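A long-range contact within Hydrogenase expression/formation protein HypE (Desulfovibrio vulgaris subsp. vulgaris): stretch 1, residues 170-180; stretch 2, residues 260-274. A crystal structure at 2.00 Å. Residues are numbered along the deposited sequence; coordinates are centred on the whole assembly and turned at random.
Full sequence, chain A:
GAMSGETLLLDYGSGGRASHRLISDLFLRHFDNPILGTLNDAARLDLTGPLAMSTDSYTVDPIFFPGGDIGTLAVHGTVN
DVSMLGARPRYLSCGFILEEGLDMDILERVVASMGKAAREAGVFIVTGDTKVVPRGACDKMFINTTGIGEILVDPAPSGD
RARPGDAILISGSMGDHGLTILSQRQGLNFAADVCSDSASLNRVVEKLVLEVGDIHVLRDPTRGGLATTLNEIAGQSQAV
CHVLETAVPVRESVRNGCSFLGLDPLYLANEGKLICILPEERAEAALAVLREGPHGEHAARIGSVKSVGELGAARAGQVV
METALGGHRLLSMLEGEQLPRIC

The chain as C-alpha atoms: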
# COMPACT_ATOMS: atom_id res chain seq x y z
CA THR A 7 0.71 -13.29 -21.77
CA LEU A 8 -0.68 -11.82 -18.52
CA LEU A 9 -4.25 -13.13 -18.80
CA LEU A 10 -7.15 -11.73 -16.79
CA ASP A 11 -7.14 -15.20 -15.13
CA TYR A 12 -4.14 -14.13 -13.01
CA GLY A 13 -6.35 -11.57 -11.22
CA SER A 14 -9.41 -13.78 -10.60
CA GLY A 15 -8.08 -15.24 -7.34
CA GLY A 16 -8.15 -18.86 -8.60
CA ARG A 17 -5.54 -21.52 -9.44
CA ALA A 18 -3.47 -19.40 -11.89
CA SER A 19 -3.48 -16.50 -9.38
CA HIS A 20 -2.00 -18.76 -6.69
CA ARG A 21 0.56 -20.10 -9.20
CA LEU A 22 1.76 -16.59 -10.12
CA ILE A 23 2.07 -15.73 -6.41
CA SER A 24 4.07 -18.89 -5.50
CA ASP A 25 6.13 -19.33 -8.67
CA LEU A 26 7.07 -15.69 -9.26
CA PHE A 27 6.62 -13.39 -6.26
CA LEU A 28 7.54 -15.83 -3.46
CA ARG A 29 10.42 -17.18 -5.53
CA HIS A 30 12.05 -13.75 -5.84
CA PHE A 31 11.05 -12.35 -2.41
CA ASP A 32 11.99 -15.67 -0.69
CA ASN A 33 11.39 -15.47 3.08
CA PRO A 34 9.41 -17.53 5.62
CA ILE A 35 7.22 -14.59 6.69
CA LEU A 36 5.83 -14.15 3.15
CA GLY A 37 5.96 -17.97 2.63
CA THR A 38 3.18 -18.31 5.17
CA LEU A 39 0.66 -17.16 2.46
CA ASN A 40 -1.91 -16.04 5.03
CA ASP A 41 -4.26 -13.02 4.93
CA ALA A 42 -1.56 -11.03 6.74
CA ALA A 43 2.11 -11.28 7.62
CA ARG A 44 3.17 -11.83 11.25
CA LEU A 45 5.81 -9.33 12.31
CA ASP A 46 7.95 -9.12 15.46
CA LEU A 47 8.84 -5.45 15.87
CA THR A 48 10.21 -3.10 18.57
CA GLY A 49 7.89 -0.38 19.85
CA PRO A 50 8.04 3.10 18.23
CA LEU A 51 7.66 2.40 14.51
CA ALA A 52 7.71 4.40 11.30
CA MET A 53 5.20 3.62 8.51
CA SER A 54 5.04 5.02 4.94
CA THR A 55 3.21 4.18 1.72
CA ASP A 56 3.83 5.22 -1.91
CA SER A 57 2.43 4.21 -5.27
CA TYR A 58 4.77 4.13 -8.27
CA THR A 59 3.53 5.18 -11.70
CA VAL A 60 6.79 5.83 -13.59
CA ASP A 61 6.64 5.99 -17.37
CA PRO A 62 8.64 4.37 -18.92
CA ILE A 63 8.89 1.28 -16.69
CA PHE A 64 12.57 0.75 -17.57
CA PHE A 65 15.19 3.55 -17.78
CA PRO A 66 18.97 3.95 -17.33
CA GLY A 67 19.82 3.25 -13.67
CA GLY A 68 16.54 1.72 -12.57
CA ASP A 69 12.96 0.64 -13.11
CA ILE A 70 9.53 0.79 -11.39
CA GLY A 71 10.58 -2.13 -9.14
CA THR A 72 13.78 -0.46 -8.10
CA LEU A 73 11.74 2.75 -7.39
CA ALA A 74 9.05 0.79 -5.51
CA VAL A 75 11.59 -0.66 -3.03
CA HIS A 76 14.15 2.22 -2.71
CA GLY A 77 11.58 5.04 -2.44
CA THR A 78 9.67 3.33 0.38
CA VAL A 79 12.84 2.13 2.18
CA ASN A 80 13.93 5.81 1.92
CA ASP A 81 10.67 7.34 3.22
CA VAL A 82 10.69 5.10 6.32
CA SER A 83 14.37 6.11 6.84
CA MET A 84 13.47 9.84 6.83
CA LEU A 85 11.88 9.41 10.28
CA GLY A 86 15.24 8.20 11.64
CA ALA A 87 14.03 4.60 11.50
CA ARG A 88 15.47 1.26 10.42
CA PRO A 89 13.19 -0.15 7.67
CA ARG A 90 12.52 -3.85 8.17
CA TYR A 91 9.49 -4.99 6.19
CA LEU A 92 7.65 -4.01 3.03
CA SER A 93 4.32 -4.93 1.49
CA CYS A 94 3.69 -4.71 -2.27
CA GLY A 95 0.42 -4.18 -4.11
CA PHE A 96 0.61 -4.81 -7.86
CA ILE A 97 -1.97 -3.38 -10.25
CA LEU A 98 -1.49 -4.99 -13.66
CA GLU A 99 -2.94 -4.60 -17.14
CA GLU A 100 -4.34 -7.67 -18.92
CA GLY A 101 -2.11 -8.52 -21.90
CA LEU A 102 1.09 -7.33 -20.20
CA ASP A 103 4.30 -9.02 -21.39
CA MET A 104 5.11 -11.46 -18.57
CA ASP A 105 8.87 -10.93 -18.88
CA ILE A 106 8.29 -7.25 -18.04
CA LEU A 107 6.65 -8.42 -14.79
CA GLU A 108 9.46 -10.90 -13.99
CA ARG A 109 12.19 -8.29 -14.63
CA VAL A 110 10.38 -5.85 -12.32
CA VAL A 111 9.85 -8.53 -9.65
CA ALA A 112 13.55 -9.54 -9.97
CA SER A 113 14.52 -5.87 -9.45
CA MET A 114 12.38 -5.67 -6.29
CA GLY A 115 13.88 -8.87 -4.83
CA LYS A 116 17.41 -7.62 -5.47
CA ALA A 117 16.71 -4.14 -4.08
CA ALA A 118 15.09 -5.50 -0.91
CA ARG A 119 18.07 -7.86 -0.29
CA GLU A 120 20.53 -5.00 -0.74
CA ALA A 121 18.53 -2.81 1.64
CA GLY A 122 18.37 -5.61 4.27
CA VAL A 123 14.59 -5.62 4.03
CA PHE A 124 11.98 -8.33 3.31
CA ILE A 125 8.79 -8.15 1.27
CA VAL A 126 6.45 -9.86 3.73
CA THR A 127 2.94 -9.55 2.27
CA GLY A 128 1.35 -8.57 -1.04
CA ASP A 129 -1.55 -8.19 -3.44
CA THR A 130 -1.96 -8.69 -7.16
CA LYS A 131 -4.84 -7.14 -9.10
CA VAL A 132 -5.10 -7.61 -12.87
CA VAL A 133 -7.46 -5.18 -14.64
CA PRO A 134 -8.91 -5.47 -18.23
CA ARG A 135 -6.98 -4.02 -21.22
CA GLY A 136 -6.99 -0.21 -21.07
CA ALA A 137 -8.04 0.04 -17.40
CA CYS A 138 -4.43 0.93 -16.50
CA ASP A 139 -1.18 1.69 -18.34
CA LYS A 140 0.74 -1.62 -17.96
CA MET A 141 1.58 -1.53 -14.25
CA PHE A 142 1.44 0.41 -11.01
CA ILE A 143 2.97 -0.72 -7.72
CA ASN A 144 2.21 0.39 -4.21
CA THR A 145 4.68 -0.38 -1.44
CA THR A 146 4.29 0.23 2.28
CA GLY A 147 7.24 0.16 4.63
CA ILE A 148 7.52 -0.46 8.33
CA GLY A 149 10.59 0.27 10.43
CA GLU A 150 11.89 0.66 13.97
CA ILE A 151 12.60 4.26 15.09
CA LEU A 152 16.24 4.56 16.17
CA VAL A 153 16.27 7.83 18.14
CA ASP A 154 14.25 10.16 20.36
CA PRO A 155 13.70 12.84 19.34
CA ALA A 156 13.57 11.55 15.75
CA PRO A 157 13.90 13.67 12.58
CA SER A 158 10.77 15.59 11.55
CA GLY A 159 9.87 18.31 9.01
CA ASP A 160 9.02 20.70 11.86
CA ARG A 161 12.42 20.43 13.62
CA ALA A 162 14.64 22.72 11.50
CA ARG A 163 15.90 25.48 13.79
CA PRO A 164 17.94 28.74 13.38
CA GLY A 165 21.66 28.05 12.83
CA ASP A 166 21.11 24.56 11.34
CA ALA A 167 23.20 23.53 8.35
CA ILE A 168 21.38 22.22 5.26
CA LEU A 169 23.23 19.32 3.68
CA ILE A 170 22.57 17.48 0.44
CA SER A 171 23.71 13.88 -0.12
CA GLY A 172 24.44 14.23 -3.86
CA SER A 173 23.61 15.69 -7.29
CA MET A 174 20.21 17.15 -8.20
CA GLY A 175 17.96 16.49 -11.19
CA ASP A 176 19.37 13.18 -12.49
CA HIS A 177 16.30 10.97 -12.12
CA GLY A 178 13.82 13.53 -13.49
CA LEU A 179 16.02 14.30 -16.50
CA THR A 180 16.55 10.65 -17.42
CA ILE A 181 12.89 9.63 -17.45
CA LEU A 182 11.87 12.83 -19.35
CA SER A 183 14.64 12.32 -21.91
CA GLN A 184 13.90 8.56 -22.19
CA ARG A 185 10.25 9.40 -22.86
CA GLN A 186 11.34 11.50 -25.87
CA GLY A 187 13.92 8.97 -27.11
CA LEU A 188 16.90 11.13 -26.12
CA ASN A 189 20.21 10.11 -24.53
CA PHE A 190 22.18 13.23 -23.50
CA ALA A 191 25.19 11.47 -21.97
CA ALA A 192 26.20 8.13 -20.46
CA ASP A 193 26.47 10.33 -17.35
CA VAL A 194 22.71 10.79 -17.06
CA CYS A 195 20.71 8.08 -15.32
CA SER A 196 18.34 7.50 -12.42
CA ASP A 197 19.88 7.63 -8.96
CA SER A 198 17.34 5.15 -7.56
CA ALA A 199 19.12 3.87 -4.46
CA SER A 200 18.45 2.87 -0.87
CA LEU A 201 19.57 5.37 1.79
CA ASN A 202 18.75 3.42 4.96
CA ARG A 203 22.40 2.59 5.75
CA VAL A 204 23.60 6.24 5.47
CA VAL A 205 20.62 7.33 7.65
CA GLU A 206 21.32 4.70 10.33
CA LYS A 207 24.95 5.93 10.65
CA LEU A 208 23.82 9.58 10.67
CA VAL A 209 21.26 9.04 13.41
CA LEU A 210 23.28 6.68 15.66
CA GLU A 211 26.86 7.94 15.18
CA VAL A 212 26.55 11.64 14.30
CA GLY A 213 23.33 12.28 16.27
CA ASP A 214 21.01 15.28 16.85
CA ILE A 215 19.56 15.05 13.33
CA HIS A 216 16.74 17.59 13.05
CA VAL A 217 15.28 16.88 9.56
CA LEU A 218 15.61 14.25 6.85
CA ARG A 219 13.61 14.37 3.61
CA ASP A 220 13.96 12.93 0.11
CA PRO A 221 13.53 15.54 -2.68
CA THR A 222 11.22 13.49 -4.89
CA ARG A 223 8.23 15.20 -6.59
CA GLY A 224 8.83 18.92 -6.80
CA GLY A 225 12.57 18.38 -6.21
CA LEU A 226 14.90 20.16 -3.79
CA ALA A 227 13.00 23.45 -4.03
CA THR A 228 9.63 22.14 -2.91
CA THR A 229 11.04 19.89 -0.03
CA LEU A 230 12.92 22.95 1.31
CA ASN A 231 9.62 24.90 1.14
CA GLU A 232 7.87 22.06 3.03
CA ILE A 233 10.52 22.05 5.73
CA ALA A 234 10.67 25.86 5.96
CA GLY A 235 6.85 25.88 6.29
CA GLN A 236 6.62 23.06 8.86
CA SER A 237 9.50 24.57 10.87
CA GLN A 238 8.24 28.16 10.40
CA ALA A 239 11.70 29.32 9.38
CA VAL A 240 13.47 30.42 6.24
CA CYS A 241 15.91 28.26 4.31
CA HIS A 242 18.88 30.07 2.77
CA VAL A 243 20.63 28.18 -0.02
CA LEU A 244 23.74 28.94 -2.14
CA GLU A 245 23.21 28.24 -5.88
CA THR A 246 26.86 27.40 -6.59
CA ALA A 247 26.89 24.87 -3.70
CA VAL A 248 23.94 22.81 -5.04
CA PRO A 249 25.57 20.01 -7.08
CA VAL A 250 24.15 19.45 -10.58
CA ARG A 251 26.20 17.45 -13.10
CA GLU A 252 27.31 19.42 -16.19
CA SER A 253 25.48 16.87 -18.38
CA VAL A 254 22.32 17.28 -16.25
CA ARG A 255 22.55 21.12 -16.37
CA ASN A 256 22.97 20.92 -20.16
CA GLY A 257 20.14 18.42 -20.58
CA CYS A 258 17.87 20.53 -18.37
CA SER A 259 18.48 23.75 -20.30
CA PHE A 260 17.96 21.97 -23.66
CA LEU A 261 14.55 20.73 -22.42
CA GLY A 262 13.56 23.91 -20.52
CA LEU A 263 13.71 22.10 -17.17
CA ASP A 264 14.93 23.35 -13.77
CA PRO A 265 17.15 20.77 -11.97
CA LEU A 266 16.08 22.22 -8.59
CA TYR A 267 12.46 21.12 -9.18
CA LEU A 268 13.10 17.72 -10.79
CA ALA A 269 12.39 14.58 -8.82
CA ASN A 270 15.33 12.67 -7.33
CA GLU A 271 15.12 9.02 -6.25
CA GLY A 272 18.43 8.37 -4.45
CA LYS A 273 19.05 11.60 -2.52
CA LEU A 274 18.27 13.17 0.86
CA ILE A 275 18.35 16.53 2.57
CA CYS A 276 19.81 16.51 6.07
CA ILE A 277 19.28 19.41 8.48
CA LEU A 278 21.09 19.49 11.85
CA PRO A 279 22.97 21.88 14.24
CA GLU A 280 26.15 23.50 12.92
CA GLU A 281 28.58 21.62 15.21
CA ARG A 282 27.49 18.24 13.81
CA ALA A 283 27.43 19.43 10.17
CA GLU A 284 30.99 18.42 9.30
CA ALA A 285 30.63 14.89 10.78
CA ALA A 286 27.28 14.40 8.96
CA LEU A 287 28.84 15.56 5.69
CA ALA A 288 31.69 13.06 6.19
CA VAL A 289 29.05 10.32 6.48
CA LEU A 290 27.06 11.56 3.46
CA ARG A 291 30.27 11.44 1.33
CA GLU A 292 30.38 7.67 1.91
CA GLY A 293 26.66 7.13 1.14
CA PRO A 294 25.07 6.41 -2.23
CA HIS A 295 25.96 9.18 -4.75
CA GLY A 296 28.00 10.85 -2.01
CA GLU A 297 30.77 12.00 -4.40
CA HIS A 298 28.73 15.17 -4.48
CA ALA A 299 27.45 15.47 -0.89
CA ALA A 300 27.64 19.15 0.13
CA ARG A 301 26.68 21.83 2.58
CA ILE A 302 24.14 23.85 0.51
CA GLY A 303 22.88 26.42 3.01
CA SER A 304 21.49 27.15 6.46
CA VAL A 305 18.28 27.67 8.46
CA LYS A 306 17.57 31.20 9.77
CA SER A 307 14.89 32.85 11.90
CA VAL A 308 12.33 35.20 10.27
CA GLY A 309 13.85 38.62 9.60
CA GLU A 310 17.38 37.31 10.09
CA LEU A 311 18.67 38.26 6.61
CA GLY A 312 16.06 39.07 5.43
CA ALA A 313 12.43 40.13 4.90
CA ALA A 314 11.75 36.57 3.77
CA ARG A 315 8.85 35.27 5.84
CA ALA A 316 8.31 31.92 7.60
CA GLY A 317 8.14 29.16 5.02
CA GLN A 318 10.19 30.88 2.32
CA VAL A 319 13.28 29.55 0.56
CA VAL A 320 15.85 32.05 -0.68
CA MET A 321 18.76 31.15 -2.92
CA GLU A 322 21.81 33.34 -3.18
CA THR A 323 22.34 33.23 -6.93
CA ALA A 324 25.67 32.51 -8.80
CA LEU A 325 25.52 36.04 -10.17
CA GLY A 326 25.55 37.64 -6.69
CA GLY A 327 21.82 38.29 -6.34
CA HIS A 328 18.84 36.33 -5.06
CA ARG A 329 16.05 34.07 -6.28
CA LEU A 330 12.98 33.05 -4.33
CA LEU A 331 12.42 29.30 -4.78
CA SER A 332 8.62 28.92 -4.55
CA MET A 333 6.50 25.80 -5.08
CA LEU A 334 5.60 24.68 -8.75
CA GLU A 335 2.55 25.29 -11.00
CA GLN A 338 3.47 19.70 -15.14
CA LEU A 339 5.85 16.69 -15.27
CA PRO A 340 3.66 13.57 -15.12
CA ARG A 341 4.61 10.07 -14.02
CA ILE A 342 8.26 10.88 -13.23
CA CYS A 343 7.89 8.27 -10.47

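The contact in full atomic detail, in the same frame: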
# COMPACT_ATOMS: atom_id res chain seq x y z
N ILE A 170 23.11 18.34 1.49
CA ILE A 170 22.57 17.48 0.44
C ILE A 170 23.50 16.29 0.26
O ILE A 170 24.73 16.43 0.42
CB ILE A 170 22.38 18.28 -0.88
CG1 ILE A 170 21.37 17.58 -1.80
CG2 ILE A 170 23.74 18.51 -1.58
CD1 ILE A 170 19.92 17.57 -1.27
N SER A 171 22.93 15.14 -0.08
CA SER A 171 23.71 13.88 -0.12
C SER A 171 24.32 13.60 -1.50
O SER A 171 25.13 12.71 -1.64
CB SER A 171 22.86 12.68 0.32
OG SER A 171 21.80 12.46 -0.58
N GLY A 172 23.90 14.37 -2.50
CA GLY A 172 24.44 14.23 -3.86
C GLY A 172 23.75 15.13 -4.88
O GLY A 172 23.00 16.04 -4.52
N SER A 173 24.01 14.84 -6.16
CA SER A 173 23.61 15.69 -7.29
C SER A 173 22.09 15.77 -7.49
O SER A 173 21.36 14.83 -7.18
CB SER A 173 24.31 15.18 -8.56
OG SER A 173 23.85 13.89 -8.92
N MET A 174 21.63 16.90 -8.04
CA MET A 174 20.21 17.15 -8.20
C MET A 174 19.79 17.04 -9.66
O MET A 174 20.51 17.49 -10.56
CB MET A 174 19.87 18.55 -7.66
CG MET A 174 20.02 18.66 -6.13
SD MET A 174 18.72 17.85 -5.20
CE MET A 174 19.46 16.26 -4.65
N GLY A 175 18.62 16.44 -9.88
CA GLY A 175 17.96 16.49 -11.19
C GLY A 175 18.10 15.26 -12.06
O GLY A 175 17.42 15.14 -13.08
N ASP A 176 19.00 14.36 -11.68
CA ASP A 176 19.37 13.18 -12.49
C ASP A 176 18.20 12.28 -12.86
O ASP A 176 17.99 12.02 -14.05
CB ASP A 176 20.45 12.37 -11.78
CG ASP A 176 21.65 13.23 -11.41
OD1 ASP A 176 22.66 13.16 -12.11
OD2 ASP A 176 21.55 14.00 -10.43
N HIS A 177 17.44 11.83 -11.86
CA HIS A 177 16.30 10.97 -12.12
C HIS A 177 15.27 11.61 -13.06
O HIS A 177 14.88 11.01 -14.07
CB HIS A 177 15.58 10.58 -10.83
CG HIS A 177 14.39 9.70 -11.06
ND1 HIS A 177 14.50 8.34 -11.26
CD2 HIS A 177 13.07 9.98 -11.16
CE1 HIS A 177 13.30 7.82 -11.45
NE2 HIS A 177 12.42 8.80 -11.40
N GLY A 178 14.81 12.81 -12.70
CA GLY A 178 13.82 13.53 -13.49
C GLY A 178 14.24 13.72 -14.94
O GLY A 178 13.45 13.49 -15.85
N LEU A 179 15.49 14.13 -15.15
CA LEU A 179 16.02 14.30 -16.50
C LEU A 179 16.00 13.00 -17.28
O LEU A 179 15.58 12.97 -18.43
CB LEU A 179 17.44 14.88 -16.48
CG LEU A 179 17.92 15.81 -17.59
CD1 LEU A 179 19.42 15.67 -17.81
CD2 LEU A 179 17.17 15.66 -18.92
N THR A 180 16.46 11.91 -16.67
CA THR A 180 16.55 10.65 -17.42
C THR A 180 15.23 10.08 -17.86
O THR A 180 15.14 9.59 -18.98
CB THR A 180 17.57 9.59 -16.85
OG1 THR A 180 16.97 8.29 -16.77
CG2 THR A 180 18.11 10.00 -15.54
N PHE A 260 18.41 22.40 -22.33
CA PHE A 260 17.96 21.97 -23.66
C PHE A 260 16.47 21.60 -23.67
O PHE A 260 15.81 21.75 -24.70
CB PHE A 260 18.82 20.80 -24.14
CG PHE A 260 18.49 20.30 -25.53
CD1 PHE A 260 19.11 20.85 -26.65
CD2 PHE A 260 17.57 19.27 -25.71
CE1 PHE A 260 18.81 20.39 -27.93
CE2 PHE A 260 17.26 18.80 -26.98
CZ PHE A 260 17.89 19.36 -28.10
N LEU A 261 15.96 21.13 -22.54
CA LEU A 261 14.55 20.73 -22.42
C LEU A 261 13.68 21.73 -21.65
O LEU A 261 12.50 21.46 -21.41
CB LEU A 261 14.45 19.34 -21.76
CG LEU A 261 14.97 18.13 -22.54
CD1 LEU A 261 14.79 16.86 -21.72
CD2 LEU A 261 14.28 17.99 -23.89
N GLY A 262 14.26 22.86 -21.27
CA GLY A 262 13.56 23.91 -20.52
C GLY A 262 13.18 23.51 -19.10
O GLY A 262 12.19 24.02 -18.55
N LEU A 263 13.96 22.61 -18.51
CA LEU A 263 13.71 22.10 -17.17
C LEU A 263 14.63 22.74 -16.12
O LEU A 263 15.74 23.16 -16.42
CB LEU A 263 13.89 20.56 -17.14
CG LEU A 263 13.10 19.67 -18.11
CD1 LEU A 263 13.63 18.23 -18.07
CD2 LEU A 263 11.60 19.70 -17.82
N ASP A 264 14.16 22.80 -14.88
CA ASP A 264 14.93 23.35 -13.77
C ASP A 264 15.35 22.19 -12.86
O ASP A 264 14.49 21.54 -12.25
CB ASP A 264 14.07 24.38 -13.02
CG ASP A 264 14.85 25.16 -11.96
OD1 ASP A 264 14.45 26.31 -11.70
OD2 ASP A 264 15.85 24.64 -11.41
N PRO A 265 16.67 21.91 -12.77
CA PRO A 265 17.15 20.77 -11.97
C PRO A 265 16.77 20.85 -10.49
O PRO A 265 16.75 19.84 -9.81
CB PRO A 265 18.68 20.84 -12.14
CG PRO A 265 18.96 22.26 -12.60
CD PRO A 265 17.77 22.66 -13.41
N LEU A 266 16.48 22.06 -10.00
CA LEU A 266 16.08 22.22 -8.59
C LEU A 266 14.65 21.79 -8.28
O LEU A 266 14.26 21.73 -7.11
CB LEU A 266 16.29 23.67 -8.14
CG LEU A 266 17.64 24.33 -8.42
CD1 LEU A 266 17.55 25.82 -8.05
CD2 LEU A 266 18.78 23.63 -7.67
N TYR A 267 13.86 21.52 -9.32
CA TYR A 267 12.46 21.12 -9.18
C TYR A 267 12.19 19.73 -9.73
O TYR A 267 11.05 19.27 -9.70
CB TYR A 267 11.53 22.13 -9.86
CG TYR A 267 11.43 23.46 -9.17
CD1 TYR A 267 12.41 24.43 -9.35
CD2 TYR A 267 10.39 23.73 -8.28
CE1 TYR A 267 12.33 25.69 -8.69
CE2 TYR A 267 10.30 24.97 -7.63
CZ TYR A 267 11.27 25.94 -7.83
OH TYR A 267 11.16 27.16 -7.17
N LEU A 268 13.23 19.07 -10.23
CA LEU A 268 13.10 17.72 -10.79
C LEU A 268 13.26 16.67 -9.71
O LEU A 268 14.11 16.81 -8.83
CB LEU A 268 14.12 17.48 -11.90
CG LEU A 268 13.86 18.09 -13.27
CD1 LEU A 268 15.01 17.76 -14.20
CD2 LEU A 268 12.51 17.61 -13.86
N ALA A 269 12.43 15.63 -9.80
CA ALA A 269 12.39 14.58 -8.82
C ALA A 269 13.72 13.85 -8.78
O ALA A 269 14.35 13.60 -9.81
CB ALA A 269 11.25 13.58 -9.15
N ASN A 270 14.17 13.54 -7.56
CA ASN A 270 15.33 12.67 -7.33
C ASN A 270 14.81 11.41 -6.67
O ASN A 270 13.75 11.45 -6.05
CB ASN A 270 16.33 13.36 -6.41
CG ASN A 270 16.73 14.71 -6.91
OD1 ASN A 270 17.60 14.84 -7.77
ND2 ASN A 270 16.08 15.75 -6.38
N GLU A 271 15.55 10.31 -6.82
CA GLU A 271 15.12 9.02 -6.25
C GLU A 271 16.22 8.28 -5.48
O GLU A 271 16.06 7.12 -5.08
CB GLU A 271 14.48 8.12 -7.33
CG GLU A 271 13.14 8.64 -7.90
CD GLU A 271 11.98 8.61 -6.89
OE1 GLU A 271 10.92 9.20 -7.17
OE2 GLU A 271 12.12 8.03 -5.81
N GLY A 272 17.34 8.96 -5.23
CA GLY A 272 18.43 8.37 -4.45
C GLY A 272 19.18 9.40 -3.64
O GLY A 272 20.39 9.30 -3.46
N LYS A 273 18.45 10.41 -3.15
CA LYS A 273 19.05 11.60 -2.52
C LYS A 273 18.29 11.96 -1.25
O LYS A 273 17.10 11.68 -1.14
CB LYS A 273 18.94 12.83 -3.47
CG LYS A 273 19.69 12.66 -4.78
CD LYS A 273 21.19 12.73 -4.55
CE LYS A 273 21.94 11.88 -5.56
NZ LYS A 273 21.36 12.05 -6.94
N LEU A 274 18.97 12.61 -0.30
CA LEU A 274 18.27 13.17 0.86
C LEU A 274 18.80 14.55 1.21
O LEU A 274 19.93 14.91 0.85
CB LEU A 274 18.36 12.24 2.09
CG LEU A 274 19.73 11.89 2.71
CD1 LEU A 274 20.35 13.00 3.59
CD2 LEU A 274 19.61 10.59 3.52
O HOH W 1 23.10 10.55 -9.06
O HOH W 2 18.08 12.61 -9.27

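Where a loop that runs into a helix packs against an irregular stretch, side chains often take over pairing that backbone would otherwise supply, and their rotamers are best read from where their ends must arrive. The contact between residues 170-180 and 260-274 of HypE illustrates the principle. Ser-171 is the simplest case. Ser-171 N donates to Leu-274 O at 3.1 Å, while the side chain, pointing toward the other stretch with chi1 in the p well, places Ser-171 OG 2.8 Å from Leu-274 N as acceptor. One residue thus engages both backbone polar groups of Leu-274, one through its main chain and the other through its hydroxyl.

Asn-270 shows how a side chain can reverse the direction set by its CA-to-CB bond. That bond points away from stretch 1, yet with chi1 m and chi2 at -83° the amide returns, and Asn-270 OD1 accepts from Gly-175 N at 2.8 Å in nearly linear geometry. Asn-270 OD1 also accepts from water 2 at 2.7 Å, and this water in turn accepts from His-177 N at 2.8 Å. Asn-270 OD1 therefore serves the start of the helix twice, directly at the N-cap residue and through water two residues on. Gly-175 suits this site: its backbone angles, with phi at 101°, by themselves call for glycine, and a CB on Gly-175 would also lie tight against Pro-265 CB, at 3.2 Å.

Lys-273 leaves its backbone sideways, but m, m, t, p torsions carry the chain along stretch 1 until Lys-273 NZ donates to Ser-173 O at 2.8 Å. The path is closely lined. Lys-273 CG lies 3.6 Å from Met-174 CE, and a CB on Gly-172 would fall 2.8 Å from Lys-273 CE, a clash. Asp-176 OD2 is 4.0 Å from Lys-273 NZ, beyond a salt bridge but favourable in charge; Asp-176 OD2 also accepts a hydrogen bond from Ser-173 OG at 2.8 Å. Water 1 accepts from Lys-273 NZ at 3.1 Å.

Along the helix the packing becomes more apolar. His-177, with chi1 t, presents a ring face to Glu-271, whose CG sits 3.4 Å from the His-177 ring centroid and almost on its normal, a CH-pi contact; both ring nitrogens are hydrogen-bonded elsewhere in the structure. Next to it, Gly-178 N donates to Ala-269 O at 3.0 Å, an approach that the absent side chain permits, since a CB on Gly-178 would clash with Leu-268 CB at 2.8 Å. Finally, Leu-179, its chi1 off-well at -147°, brings Leu-179 CD2 within 3.9 Å of Leu-261 CD1.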